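Local atomic coordinates of demethyldecarbamoylnovobiocin O-methyltransferase (Streptomyces caeruleus, PDB entry 2WK1), a protein that catalyses the S-adenosyl-L-methionine-dependent methylation of the noviose 4-hydroxyl group, the penultimate step in making the antibiotic novobiocin. Residues D77-A82 against G114-G119; E99-N104 against G237-V242; N105-L110 against K233-G238; Q145-V150 against G217-S222. One frame throughout, in Å; residues are numbered along the deposited sequence.

Interaction 1 (D77-A82 against G114-G119). With SAH (S-adenosyl-L-homocysteine), chain B.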
loop_
_atom_site.group_PDB
_atom_site.type_symbol
_atom_site.label_atom_id
_atom_site.label_comp_id
_atom_site.label_asym_id
_atom_site.label_seq_id
_atom_site.Cartn_x
_atom_site.Cartn_y
_atom_site.Cartn_z
ATOM N N ASP A 77 16.326 6.342 6.823
ATOM C CA ASP A 77 16.733 6.505 5.447
ATOM C C ASP A 77 15.744 7.378 4.671
ATOM O O ASP A 77 14.694 7.797 5.215
ATOM C CB ASP A 77 16.984 5.141 4.766
ATOM C CG ASP A 77 15.743 4.274 4.622
ATOM O OD1 ASP A 77 14.633 4.694 5.016
ATOM O OD2 ASP A 77 15.887 3.169 4.033
ATOM N N TRP A 78 16.096 7.666 3.420
ATOM C CA TRP A 78 15.181 8.295 2.474
ATOM C C TRP A 78 14.692 7.222 1.512
ATOM O O TRP A 78 15.478 6.724 0.727
ATOM C CB TRP A 78 15.866 9.383 1.630
ATOM C CG TRP A 78 16.315 10.613 2.352
ATOM C CD1 TRP A 78 15.802 11.135 3.505
ATOM C CD2 TRP A 78 17.352 11.512 1.924
ATOM N NE1 TRP A 78 16.483 12.289 3.845
ATOM C CE2 TRP A 78 17.430 12.544 2.886
ATOM C CE3 TRP A 78 18.220 11.541 0.824
ATOM C CZ2 TRP A 78 18.341 13.601 2.780
ATOM C CZ3 TRP A 78 19.134 12.590 0.728
ATOM C CH2 TRP A 78 19.179 13.602 1.702
ATOM N N PRO A 79 13.407 6.853 1.554
ATOM C CA PRO A 79 12.935 5.853 0.583
ATOM C C PRO A 79 13.067 6.335 -0.870
ATOM O O PRO A 79 12.829 7.499 -1.176
ATOM C CB PRO A 79 11.469 5.634 0.987
ATOM C CG PRO A 79 11.454 6.024 2.436
ATOM C CD PRO A 79 12.368 7.192 2.536
ATOM N N ALA A 80 13.413 5.422 -1.769
ATOM C CA ALA A 80 13.490 5.721 -3.181
ATOM C C ALA A 80 12.188 6.207 -3.788
ATOM O O ALA A 80 12.171 7.129 -4.603
ATOM C CB ALA A 80 13.985 4.476 -3.934
ATOM N N ASN A 81 11.083 5.604 -3.356
ATOM C CA ASN A 81 9.777 5.889 -3.941
ATOM C C ASN A 81 8.677 6.139 -2.919
ATOM O O ASN A 81 7.669 6.746 -3.259
ATOM C CB ASN A 81 9.344 4.741 -4.852
ATOM C CG ASN A 81 10.355 4.454 -5.909
ATOM O OD1 ASN A 81 10.464 5.200 -6.873
ATOM N ND2 ASN A 81 11.121 3.393 -5.723
ATOM N N ALA A 82 8.823 5.650 -1.687
ATOM C CA ALA A 82 7.748 5.737 -0.715
ATOM C C ALA A 82 7.483 7.189 -0.327
ATOM O O ALA A 82 8.293 8.089 -0.522
ATOM C CB ALA A 82 8.060 4.889 0.506
ATOM N N GLY A 114 6.472 20.974 6.683
ATOM C CA GLY A 114 7.557 20.254 6.045
ATOM C C GLY A 114 7.079 18.874 5.706
ATOM O O GLY A 114 7.046 18.004 6.570
ATOM N N VAL A 115 6.722 18.672 4.440
ATOM C CA VAL A 115 5.942 17.507 4.045
ATOM C C VAL A 115 6.611 16.562 3.039
ATOM O O VAL A 115 6.150 15.441 2.870
ATOM C CB VAL A 115 4.561 17.935 3.514
ATOM C CG1 VAL A 115 3.919 18.949 4.477
ATOM C CG2 VAL A 115 4.624 18.447 2.067
ATOM N N TRP A 116 7.645 17.025 2.341
ATOM C CA TRP A 116 8.323 16.210 1.317
ATOM C C TRP A 116 7.291 15.625 0.346
ATOM O O TRP A 116 6.548 16.404 -0.266
ATOM C CB TRP A 116 9.221 15.149 1.975
ATOM C CG TRP A 116 10.158 14.473 1.053
ATOM C CD1 TRP A 116 11.027 15.082 0.197
ATOM C CD2 TRP A 116 10.439 13.064 0.974
ATOM N NE1 TRP A 116 11.802 14.149 -0.444
ATOM C CE2 TRP A 116 11.465 12.900 0.004
ATOM C CE3 TRP A 116 9.899 11.923 1.584
ATOM C CZ2 TRP A 116 11.976 11.651 -0.326
ATOM C CZ3 TRP A 116 10.431 10.687 1.260
ATOM C CH2 TRP A 116 11.448 10.560 0.306
ATOM N N ARG A 117 7.242 14.304 0.158
ATOM C CA ARG A 117 6.293 13.696 -0.769
ATOM C C ARG A 117 4.856 13.646 -0.261
ATOM O O ARG A 117 3.947 13.287 -1.010
ATOM C CB ARG A 117 6.765 12.304 -1.165
ATOM C CG ARG A 117 8.076 12.311 -1.969
ATOM C CD ARG A 117 8.583 10.892 -2.142
ATOM N NE ARG A 117 9.770 10.854 -2.991
ATOM C CZ ARG A 117 10.633 9.843 -3.018
ATOM N NH1 ARG A 117 10.437 8.774 -2.293
ATOM N NH2 ARG A 117 11.712 9.909 -3.777
ATOM N N GLY A 118 4.652 14.028 1.001
ATOM C CA GLY A 118 3.329 14.193 1.558
ATOM C C GLY A 118 2.799 13.091 2.427
ATOM O O GLY A 118 1.689 13.210 2.942
ATOM N N GLY A 119 3.578 12.037 2.646
ATOM C CA GLY A 119 3.047 10.861 3.311
ATOM C C GLY A 119 2.515 11.039 4.717
ATOM O O GLY A 119 1.533 10.401 5.091
HETATM N N SAH B . 7.552 15.165 6.894
HETATM C CA SAH B . 8.182 14.648 5.631
HETATM C CB SAH B . 9.663 15.030 5.590
HETATM C CG SAH B . 9.909 16.530 5.511
HETATM S SD SAH B . 11.475 16.901 4.708
HETATM C C SAH B . 7.906 13.180 5.465
HETATM O O SAH B . 8.640 12.489 4.749
HETATM O OXT SAH B . 6.897 12.706 5.968
HETATM C "C5'" SAH B . 11.652 18.658 5.075
HETATM C "C4'" SAH B . 10.618 19.525 4.323
HETATM O "O4'" SAH B . 10.609 20.842 4.929
HETATM C "C3'" SAH B . 10.883 19.700 2.828
HETATM O "O3'" SAH B . 9.752 19.306 2.031
HETATM C "C2'" SAH B . 11.190 21.208 2.707
HETATM O "O2'" SAH B . 10.782 21.813 1.479
HETATM C "C1'" SAH B . 10.432 21.814 3.893
HETATM N N9 SAH B . 10.950 23.064 4.455
HETATM C C8 SAH B . 11.985 23.157 5.329
HETATM N N7 SAH B . 12.130 24.433 5.763
HETATM C C5 SAH B . 11.148 25.155 5.170
HETATM C C6 SAH B . 10.703 26.525 5.235
HETATM N N6 SAH B . 11.349 27.399 5.988
HETATM N N1 SAH B . 9.631 26.876 4.515
HETATM C C2 SAH B . 8.942 25.985 3.779
HETATM N N3 SAH B . 9.280 24.696 3.656
HETATM C C4 SAH B . 10.349 24.259 4.354
#
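R117 leaves its backbone with CG turned away from the carbonyl carbon (chi1 -65°) and then runs extended to NE, which carries its guanidinium to the carbonyls of P79, A80 and A82. W116 swings its CG opposite the backbone N (chi1 -168°), and its indole comes to lie beside the arginine chain. R117 CG sits over the centre of one indole face, while W116 CH2 lies over the rim of the guanidinium. NH1 donates twice, to P79 O and A82 O, both at 2.9 Å, and NH2 donates to A80 O at 2.9 Å. The bond to A82 O is the straightest, with an N-H...O angle of 164°, and lies in the guanidinium plane. P79 O and A80 O are tilted from that plane, and the donors approach them from above their carbonyl planes. The six-membered edge of W116 faces the same loop: P79 O lies near the ring plane, 3.7 Å from W116 CH2, and P79 CD packs against that carbon. W116 NE1 is hydrogen-bonded to V169 O.

The backbone of this segment, which makes a type II' turn from V115 to G118, also binds the cofactor product. W116 N donates to O3' of S-adenosyl-L-homocysteine at 3.1 Å, and the ligand's amino N donates to G114 O at 2.9 Å. D53 holds the 77-82 loop from outside through the amides of N81 and A82. Three backbone carbonyls thus share one cationic group, which probably steadies its positive charge and ties the loop to the cofactor-binding turn.

Interaction 2 (E99-N104 against G237-V242); sequences EDVIGN and GGYVIV
D100 and Y239 meet through a short hydrogen bond, Y239 OH to D100 OD2 at 2.5 Å, in which the phenol donates to the carboxylate. OD2 lies close to the plane of the tyrosine ring, at its edge, whereas the hydroxyl reaches the oxygen from above the carboxylate plane; the two planes are 67° apart. Next to this bond V101 CG1 packs against the same ring edge, 3.7 Å from Y239 CD2, so that a polar and an apolar neighbour adjoin along one side of the phenol. V101 CG1 also lies 4.3 Å from G238 CA, where the glycine presents bare backbone to the methyl.

A water forms a second link, donating to D100 OD2 at 2.7 Å and to G237 O at 2.9 Å. OD2 therefore accepts from both the phenol and the water, which should favour the charged carboxylate. The aspartate reaches these partners because its CG stands opposite the backbone N (chi1 -170°). Behind it, D100 O takes both the backbone N and the ND2 of N104, which arrive from opposite faces of the carbonyl plane and close the last turn of the helix. Farther out, Q279 of the adjacent strand 276-279 bonds to G237 O and packs on both D100 and Y239, while A211 of strand 210-215 touches V101.

The 99-103 end of helix 87-103 and strand 238-242 run nearly antiparallel, at 168°, with closest axis approach 9.0 Å: a helix packed on the central sheet, as in the Rossmann-like alpha/beta fold of class I methyltransferases.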
loop_
_atom_site.group_PDB
_atom_site.type_symbol
_atom_site.label_atom_id
_atom_site.label_comp_id
_atom_site.label_asym_id
_atom_site.label_seq_id
_atom_site.Cartn_x
_atom_site.Cartn_y
_atom_site.Cartn_z
ATOM N N GLU A 99 -5.583 9.951 16.765
ATOM C CA GLU A 99 -6.704 9.196 17.366
ATOM C C GLU A 99 -7.038 9.695 18.766
ATOM O O GLU A 99 -8.209 9.670 19.156
ATOM C CB GLU A 99 -6.476 7.689 17.319
ATOM C CG GLU A 99 -6.515 7.177 15.882
ATOM C CD GLU A 99 -6.462 5.688 15.738
ATOM O OE1 GLU A 99 -5.808 5.016 16.557
ATOM O OE2 GLU A 99 -7.090 5.189 14.796
ATOM N N ASP A 100 -6.038 10.120 19.535
ATOM C CA ASP A 100 -6.311 10.613 20.897
ATOM C C ASP A 100 -7.085 11.932 20.853
ATOM O O ASP A 100 -8.035 12.136 21.621
ATOM C CB ASP A 100 -5.019 10.790 21.704
ATOM C CG ASP A 100 -5.298 11.067 23.166
ATOM O OD1 ASP A 100 -5.891 10.176 23.820
ATOM O OD2 ASP A 100 -4.928 12.147 23.652
ATOM N N VAL A 101 -6.723 12.844 19.945
ATOM C CA VAL A 101 -7.463 14.108 19.845
ATOM C C VAL A 101 -8.898 13.877 19.361
ATOM O O VAL A 101 -9.837 14.549 19.814
ATOM C CB VAL A 101 -6.736 15.233 19.049
ATOM C CG1 VAL A 101 -5.388 15.544 19.662
ATOM C CG2 VAL A 101 -6.626 14.958 17.590
ATOM N N ILE A 102 -9.083 12.905 18.476
ATOM C CA ILE A 102 -10.433 12.553 18.021
ATOM C C ILE A 102 -11.198 11.937 19.183
ATOM O O ILE A 102 -12.331 12.319 19.436
ATOM C CB ILE A 102 -10.416 11.546 16.849
ATOM C CG1 ILE A 102 -9.820 12.204 15.601
ATOM C CG2 ILE A 102 -11.856 11.001 16.598
ATOM C CD1 ILE A 102 -9.473 11.226 14.484
ATOM N N GLY A 103 -10.599 10.979 19.882
ATOM C CA GLY A 103 -11.305 10.284 20.969
ATOM C C GLY A 103 -11.648 11.162 22.156
ATOM O O GLY A 103 -12.632 10.908 22.857
ATOM N N ASN A 104 -10.839 12.188 22.388
ATOM C CA ASN A 104 -11.064 13.137 23.475
ATOM C C ASN A 104 -11.719 14.438 23.019
ATOM O O ASN A 104 -11.874 15.368 23.804
ATOM C CB ASN A 104 -9.757 13.418 24.195
ATOM C CG ASN A 104 -9.336 12.283 25.091
ATOM O OD1 ASN A 104 -10.028 11.970 26.078
ATOM N ND2 ASN A 104 -8.195 11.690 24.811
ATOM N N GLY A 237 -4.813 19.907 25.373
ATOM C CA GLY A 237 -5.054 18.520 25.022
ATOM C C GLY A 237 -4.441 18.128 23.693
ATOM O O GLY A 237 -4.381 16.953 23.392
ATOM N N GLY A 238 -4.014 19.124 22.918
ATOM C CA GLY A 238 -3.399 18.876 21.618
ATOM C C GLY A 238 -1.930 18.559 21.747
ATOM O O GLY A 238 -1.358 18.584 22.834
ATOM N N TYR A 239 -1.335 18.206 20.622
ATOM C CA TYR A 239 0.023 17.714 20.566
ATOM C C TYR A 239 0.900 18.501 19.634
ATOM O O TYR A 239 0.449 18.930 18.572
ATOM C CB TYR A 239 0.025 16.256 20.091
ATOM C CG TYR A 239 -0.624 15.290 21.045
ATOM C CD1 TYR A 239 0.090 14.715 22.085
ATOM C CD2 TYR A 239 -1.949 14.931 20.915
ATOM C CE1 TYR A 239 -0.530 13.831 22.969
ATOM C CE2 TYR A 239 -2.564 14.067 21.797
ATOM C CZ TYR A 239 -1.845 13.490 22.804
ATOM O OH TYR A 239 -2.424 12.598 23.710
ATOM N N VAL A 240 2.155 18.655 20.030
ATOM C CA VAL A 240 3.225 19.154 19.184
ATOM C C VAL A 240 4.229 18.054 18.995
ATOM O O VAL A 240 4.748 17.500 19.970
ATOM C CB VAL A 240 3.909 20.383 19.767
ATOM C CG1 VAL A 240 5.030 20.863 18.844
ATOM C CG2 VAL A 240 2.875 21.487 20.074
ATOM N N ILE A 241 4.473 17.697 17.745
ATOM C CA ILE A 241 5.413 16.638 17.385
ATOM C C ILE A 241 6.648 17.282 16.722
ATOM O O ILE A 241 6.488 18.070 15.800
ATOM C CB ILE A 241 4.780 15.613 16.427
ATOM C CG1 ILE A 241 3.543 14.929 17.039
ATOM C CG2 ILE A 241 5.827 14.625 15.935
ATOM C CD1 ILE A 241 2.659 14.234 16.035
ATOM N N VAL A 242 7.834 16.928 17.187
ATOM C CA VAL A 242 9.094 17.432 16.651
ATOM C C VAL A 242 9.791 16.249 15.997
ATOM O O VAL A 242 10.261 15.324 16.688
ATOM C CB VAL A 242 9.997 17.999 17.764
ATOM C CG1 VAL A 242 11.220 18.591 17.172
ATOM C CG2 VAL A 242 9.234 18.999 18.654
HETATM O O HOH W 1 -6.076 14.604 23.685
#

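Interaction 3 (N105-L110 against K233-G238)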
loop_
_atom_site.group_PDB
_atom_site.type_symbol
_atom_site.label_atom_id
_atom_site.label_comp_id
_atom_site.label_asym_id
_atom_site.label_seq_id
_atom_site.Cartn_x
_atom_site.Cartn_y
_atom_site.Cartn_z
ATOM N N ASN A 105 -12.096 14.509 21.757
ATOM C CA ASN A 105 -12.735 15.681 21.191
ATOM C C ASN A 105 -11.977 16.972 21.475
ATOM O O ASN A 105 -12.548 18.014 21.764
ATOM C CB ASN A 105 -14.177 15.755 21.690
ATOM C CG ASN A 105 -14.990 14.586 21.211
ATOM O OD1 ASN A 105 -15.139 14.386 20.003
ATOM N ND2 ASN A 105 -15.464 13.777 22.136
ATOM N N VAL A 106 -10.657 16.907 21.325
ATOM C CA VAL A 106 -9.847 18.116 21.414
ATOM C C VAL A 106 -10.043 18.905 20.121
ATOM O O VAL A 106 -9.830 18.350 19.037
ATOM C CB VAL A 106 -8.358 17.770 21.572
ATOM C CG1 VAL A 106 -7.464 19.025 21.505
ATOM C CG2 VAL A 106 -8.099 16.952 22.841
ATOM N N PRO A 107 -10.481 20.170 20.188
ATOM C CA PRO A 107 -10.770 20.879 18.938
ATOM C C PRO A 107 -9.515 21.194 18.136
ATOM O O PRO A 107 -8.432 21.453 18.703
ATOM C CB PRO A 107 -11.403 22.190 19.391
ATOM C CG PRO A 107 -11.244 22.262 20.819
ATOM C CD PRO A 107 -10.831 20.962 21.375
ATOM N N GLY A 108 -9.682 21.244 16.820
ATOM C CA GLY A 108 -8.666 21.801 15.957
ATOM C C GLY A 108 -8.349 21.002 14.708
ATOM O O GLY A 108 -8.688 19.818 14.578
ATOM N N ASP A 109 -7.671 21.702 13.800
ATOM C CA ASP A 109 -7.177 21.102 12.584
ATOM C C ASP A 109 -5.844 20.393 12.840
ATOM O O ASP A 109 -5.288 20.402 13.954
ATOM C CB ASP A 109 -7.061 22.163 11.510
ATOM C CG ASP A 109 -8.418 22.639 10.991
ATOM O OD1 ASP A 109 -9.438 21.903 11.146
ATOM O OD2 ASP A 109 -8.426 23.756 10.407
ATOM N N LEU A 110 -5.345 19.737 11.795
ATOM C CA LEU A 110 -4.086 19.024 11.844
ATOM C C LEU A 110 -3.149 19.719 10.851
ATOM O O LEU A 110 -3.604 20.125 9.777
ATOM C CB LEU A 110 -4.295 17.569 11.412
ATOM C CG LEU A 110 -5.394 16.785 12.128
ATOM C CD1 LEU A 110 -5.484 15.376 11.558
ATOM C CD2 LEU A 110 -5.188 16.780 13.625
ATOM N N LYS A 233 -1.917 28.515 18.510
ATOM C CA LYS A 233 -3.170 27.941 18.018
ATOM C C LYS A 233 -3.474 26.561 18.589
ATOM O O LYS A 233 -4.585 26.060 18.421
ATOM C CB LYS A 233 -3.115 27.818 16.502
ATOM C CG LYS A 233 -2.907 29.128 15.806
ATOM C CD LYS A 233 -2.955 28.959 14.293
ATOM C CE LYS A 233 -2.501 30.194 13.538
ATOM N NZ LYS A 233 -3.421 31.341 13.786
ATOM N N VAL A 234 -2.497 25.930 19.255
ATOM C CA VAL A 234 -2.659 24.558 19.716
ATOM C C VAL A 234 -3.572 24.509 20.943
ATOM O O VAL A 234 -3.325 25.176 21.974
ATOM C CB VAL A 234 -1.293 23.882 20.003
ATOM C CG1 VAL A 234 -1.481 22.481 20.583
ATOM C CG2 VAL A 234 -0.494 23.783 18.717
ATOM N N SER A 235 -4.637 23.723 20.832
ATOM C CA SER A 235 -5.588 23.559 21.906
ATOM C C SER A 235 -4.989 22.835 23.110
ATOM O O SER A 235 -4.101 22.004 22.993
ATOM C CB SER A 235 -6.755 22.709 21.416
ATOM O OG SER A 235 -7.409 23.358 20.358
ATOM N N VAL A 236 -5.553 23.098 24.282
ATOM C CA VAL A 236 -5.235 22.290 25.448
ATOM C C VAL A 236 -5.707 20.874 25.161
ATOM O O VAL A 236 -6.862 20.644 24.734
ATOM C CB VAL A 236 -5.911 22.860 26.700
ATOM C CG1 VAL A 236 -5.750 21.908 27.892
ATOM C CG2 VAL A 236 -5.331 24.226 27.000
ATOM N N GLY A 237 -4.813 19.907 25.373
ATOM C CA GLY A 237 -5.054 18.520 25.022
ATOM C C GLY A 237 -4.441 18.128 23.693
ATOM O O GLY A 237 -4.381 16.953 23.392
ATOM N N GLY A 238 -4.014 19.124 22.918
ATOM C CA GLY A 238 -3.399 18.876 21.618
ATOM C C GLY A 238 -1.930 18.559 21.747
ATOM O O GLY A 238 -1.358 18.584 22.834
#
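The backbones of V106 and P107 pass the type II beta turn S235-G238, with V106 CA and G237 CA 6.0 Å apart, just after the helix has ended in a Schellman motif at N105, whose phi is positive (51°). V106 does most of the apolar packing and splits its two methyls over the turn. CG1, set opposite its own backbone N (chi1 173°), rests 3.7 Å from V236 O and equally near G238 N, and also meets the S235 CB methylene. CG2 lies over the following peptide, 3.8 Å from G237 O. The valine is thus spread over the peptide groups of the turn, and the absence of a side chain at G237 lets CG2 come this near.

S235 supplies the polar link: its OG donates to P107 O at 2.7 Å, from above the carbonyl plane rather than along a lone pair. P107 CG lies 4.0 Å from the same OG, giving the hydroxyl an apolar neighbour. Within the turn, G238 N donates to S235 O and closes it. Outside the contact, R136 donates to V106 O and G108 O, and V101 of helix 87-103 packs on V106.

Here the link between helix 87-103 and strand 109-113 meets the corner leading from strand 234-235 into strand 238-242. It joins two connections at the end of the Rossmann-like sheet remote from the cofactor, where strands 109-113 and 238-242 begin.

Interaction 4 (Q145-V150 against G217-S222). With SAH (S-adenosyl-L-homocysteine), chain B; EDO (1,2-ethanediol), chain F.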
loop_
_atom_site.group_PDB
_atom_site.type_symbol
_atom_site.label_atom_id
_atom_site.label_comp_id
_atom_site.label_asym_id
_atom_site.label_seq_id
_atom_site.Cartn_x
_atom_site.Cartn_y
_atom_site.Cartn_z
ATOM N N GLN A 145 9.673 23.470 -2.706
ATOM C CA GLN A 145 10.926 23.819 -3.383
ATOM C C GLN A 145 12.131 23.385 -2.549
ATOM O O GLN A 145 13.268 23.793 -2.822
ATOM C CB GLN A 145 11.022 25.369 -3.597
ATOM C CG GLN A 145 9.893 25.965 -4.420
ATOM C CD GLN A 145 10.089 27.440 -4.833
ATOM O OE1 GLN A 145 9.364 27.937 -5.697
ATOM N NE2 GLN A 145 11.043 28.115 -4.238
ATOM N N GLY A 146 11.913 22.558 -1.529
ATOM C CA GLY A 146 12.982 22.147 -0.649
ATOM C C GLY A 146 13.325 23.156 0.446
ATOM O O GLY A 146 12.632 24.127 0.715
ATOM N N ILE A 147 14.424 22.871 1.120
ATOM C CA ILE A 147 14.894 23.670 2.234
ATOM C C ILE A 147 15.454 25.017 1.723
ATOM O O ILE A 147 16.123 25.043 0.704
ATOM C CB ILE A 147 15.974 22.856 2.982
ATOM C CG1 ILE A 147 15.341 21.599 3.630
ATOM C CG2 ILE A 147 16.704 23.705 4.024
ATOM C CD1 ILE A 147 16.361 20.684 4.336
ATOM N N PRO A 148 15.165 26.128 2.417
ATOM C CA PRO A 148 15.705 27.418 1.958
ATOM C C PRO A 148 17.204 27.481 2.137
ATOM O O PRO A 148 17.742 26.837 3.037
ATOM C CB PRO A 148 15.027 28.441 2.883
ATOM C CG PRO A 148 14.708 27.645 4.152
ATOM C CD PRO A 148 14.328 26.280 3.634
ATOM N N ASP A 149 17.858 28.227 1.256
ATOM C CA ASP A 149 19.248 28.575 1.432
ATOM C C ASP A 149 19.301 29.761 2.390
ATOM O O ASP A 149 18.922 30.867 2.013
ATOM C CB ASP A 149 19.845 28.944 0.073
ATOM C CG ASP A 149 21.314 29.314 0.142
ATOM O OD1 ASP A 149 21.851 29.495 1.246
ATOM O OD2 ASP A 149 21.927 29.416 -0.939
ATOM N N VAL A 150 19.721 29.517 3.632
ATOM C CA VAL A 150 19.608 30.528 4.686
ATOM C C VAL A 150 20.566 31.704 4.505
ATOM O O VAL A 150 20.337 32.765 5.088
ATOM C CB VAL A 150 19.741 29.921 6.120
ATOM C CG1 VAL A 150 18.651 28.880 6.360
ATOM C CG2 VAL A 150 21.112 29.339 6.387
ATOM N N GLY A 217 10.719 20.649 9.609
ATOM C CA GLY A 217 11.323 21.638 8.722
ATOM C C GLY A 217 12.833 21.730 8.739
ATOM O O GLY A 217 13.388 22.622 8.109
ATOM N N ASP A 218 13.500 20.833 9.473
ATOM C CA ASP A 218 14.962 20.614 9.424
ATOM C C ASP A 218 15.925 21.700 9.917
ATOM O O ASP A 218 17.053 21.370 10.211
ATOM C CB ASP A 218 15.388 20.190 8.009
ATOM C CG ASP A 218 15.074 18.735 7.701
ATOM O OD1 ASP A 218 15.213 17.854 8.589
ATOM O OD2 ASP A 218 14.676 18.476 6.554
ATOM N N LEU A 219 15.487 22.953 10.014
ATOM C CA LEU A 219 16.356 24.077 10.390
ATOM C C LEU A 219 15.902 24.768 11.641
ATOM O O LEU A 219 14.722 24.728 11.978
ATOM C CB LEU A 219 16.322 25.146 9.291
ATOM C CG LEU A 219 16.716 24.775 7.883
ATOM C CD1 LEU A 219 16.549 25.995 6.957
ATOM C CD2 LEU A 219 18.113 24.270 7.916
ATOM N N TYR A 220 16.829 25.447 12.306
ATOM C CA TYR A 220 16.469 26.306 13.427
ATOM C C TYR A 220 15.423 27.309 12.985
ATOM O O TYR A 220 14.398 27.503 13.669
ATOM C CB TYR A 220 17.699 27.033 13.970
ATOM C CG TYR A 220 17.407 28.095 15.002
ATOM C CD1 TYR A 220 17.066 29.384 14.623
ATOM C CD2 TYR A 220 17.470 27.797 16.349
ATOM C CE1 TYR A 220 16.808 30.360 15.573
ATOM C CE2 TYR A 220 17.218 28.753 17.307
ATOM C CZ TYR A 220 16.877 30.035 16.910
ATOM O OH TYR A 220 16.635 31.014 17.861
ATOM N N GLU A 221 15.668 27.977 11.859
ATOM C CA GLU A 221 14.758 29.052 11.488
ATOM C C GLU A 221 13.366 28.558 11.137
ATOM O O GLU A 221 12.372 29.183 11.515
ATOM C CB GLU A 221 15.353 29.944 10.418
ATOM C CG GLU A 221 15.533 29.431 9.045
ATOM C CD GLU A 221 15.714 30.627 8.111
ATOM O OE1 GLU A 221 16.832 31.181 8.059
ATOM O OE2 GLU A 221 14.718 31.058 7.504
ATOM N N SER A 222 13.296 27.432 10.444
ATOM C CA SER A 222 12.035 26.836 10.092
ATOM C C SER A 222 11.258 26.455 11.331
ATOM O O SER A 222 10.048 26.681 11.410
ATOM C CB SER A 222 12.247 25.620 9.209
ATOM O OG SER A 222 12.956 25.955 8.018
HETATM N N SAH B . 7.552 15.165 6.894
HETATM C CA SAH B . 8.182 14.648 5.631
HETATM C CB SAH B . 9.663 15.030 5.590
HETATM C CG SAH B . 9.909 16.530 5.511
HETATM S SD SAH B . 11.475 16.901 4.708
HETATM C C SAH B . 7.906 13.180 5.465
HETATM O O SAH B . 8.640 12.489 4.749
HETATM O OXT SAH B . 6.897 12.706 5.968
HETATM C "C5'" SAH B . 11.652 18.658 5.075
HETATM C "C4'" SAH B . 10.618 19.525 4.323
HETATM O "O4'" SAH B . 10.609 20.842 4.929
HETATM C "C3'" SAH B . 10.883 19.700 2.828
HETATM O "O3'" SAH B . 9.752 19.306 2.031
HETATM C "C2'" SAH B . 11.190 21.208 2.707
HETATM O "O2'" SAH B . 10.782 21.813 1.479
HETATM C "C1'" SAH B . 10.432 21.814 3.893
HETATM N N9 SAH B . 10.950 23.064 4.455
HETATM C C8 SAH B . 11.985 23.157 5.329
HETATM N N7 SAH B . 12.130 24.433 5.763
HETATM C C5 SAH B . 11.148 25.155 5.170
HETATM C C6 SAH B . 10.703 26.525 5.235
HETATM N N6 SAH B . 11.349 27.399 5.988
HETATM N N1 SAH B . 9.631 26.876 4.515
HETATM C C2 SAH B . 8.942 25.985 3.779
HETATM N N3 SAH B . 9.280 24.696 3.656
HETATM C C4 SAH B . 10.349 24.259 4.354
HETATM C C1 EDO F . 10.978 20.723 13.563
HETATM O O1 EDO F . 10.828 21.645 12.420
HETATM C C2 EDO F . 12.314 19.958 13.644
HETATM O O2 EDO F . 12.137 18.598 13.177
HETATM O O HOH W 2 18.138 33.329 6.839
#
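L219 lies among I147, P148 and V150. From CB it extends to CG, which stands opposite the carbonyl carbon (chi1 -58°) and approaches I147 CG2 at 4.0 Å. The CD1 branch does most of the packing: it lies 3.7 Å from I147 CG2, 3.7 Å from P148 CG at the outer corner of the proline ring, and 3.6 Å from V150 CG1. CD2 touches I147 CG2 more loosely. Around this apolar cluster, the side chains of I147 and D218 cross at about a right angle, with I147 CD1 nearest D218 OD2, and those of V150 and E221 pass in opposite directions, V150 CG1 lying 3.4 Å from E221 OE1. A water bridges V150 O and E221 OE1, donating to both, while D158 of helix 156-161 takes the amides of Y220 and E221.

The adenine of S-adenosyl-L-homocysteine lies beside the cluster. S222 OG donates to its N7 at 2.8 Å, P148 CD packs 3.6 Å from the same N7, and D218 OD2 comes near C5' of the ribose. The loop after strand 138-142 and the start of helix 220-230 thereby help form the adenosine end of the cofactor pocket of a class I methyltransferase.

How the interactions relate
Interactions 1 and 4 border S-adenosyl-L-homocysteine, their centres 16 Å apart: interaction 1 at the amino-acid end and ribose O3', interaction 4 mainly at the adenine. Interactions 2 and 3 lie at the far end of the central sheet, their centres 23 to 26 Å from those of interactions 1 and 4. They are neighbours with centres 7 Å apart, share G237 and G238, and are joined by a probable hydrogen bond from V106 N to V101 O. Along the chain, their first segments fall between the two segments of interaction 1, and their second follow interaction 4, which opens after interaction 1 closes. The parallel strands carry cofactor-binding loops at one end and packed connections at the other.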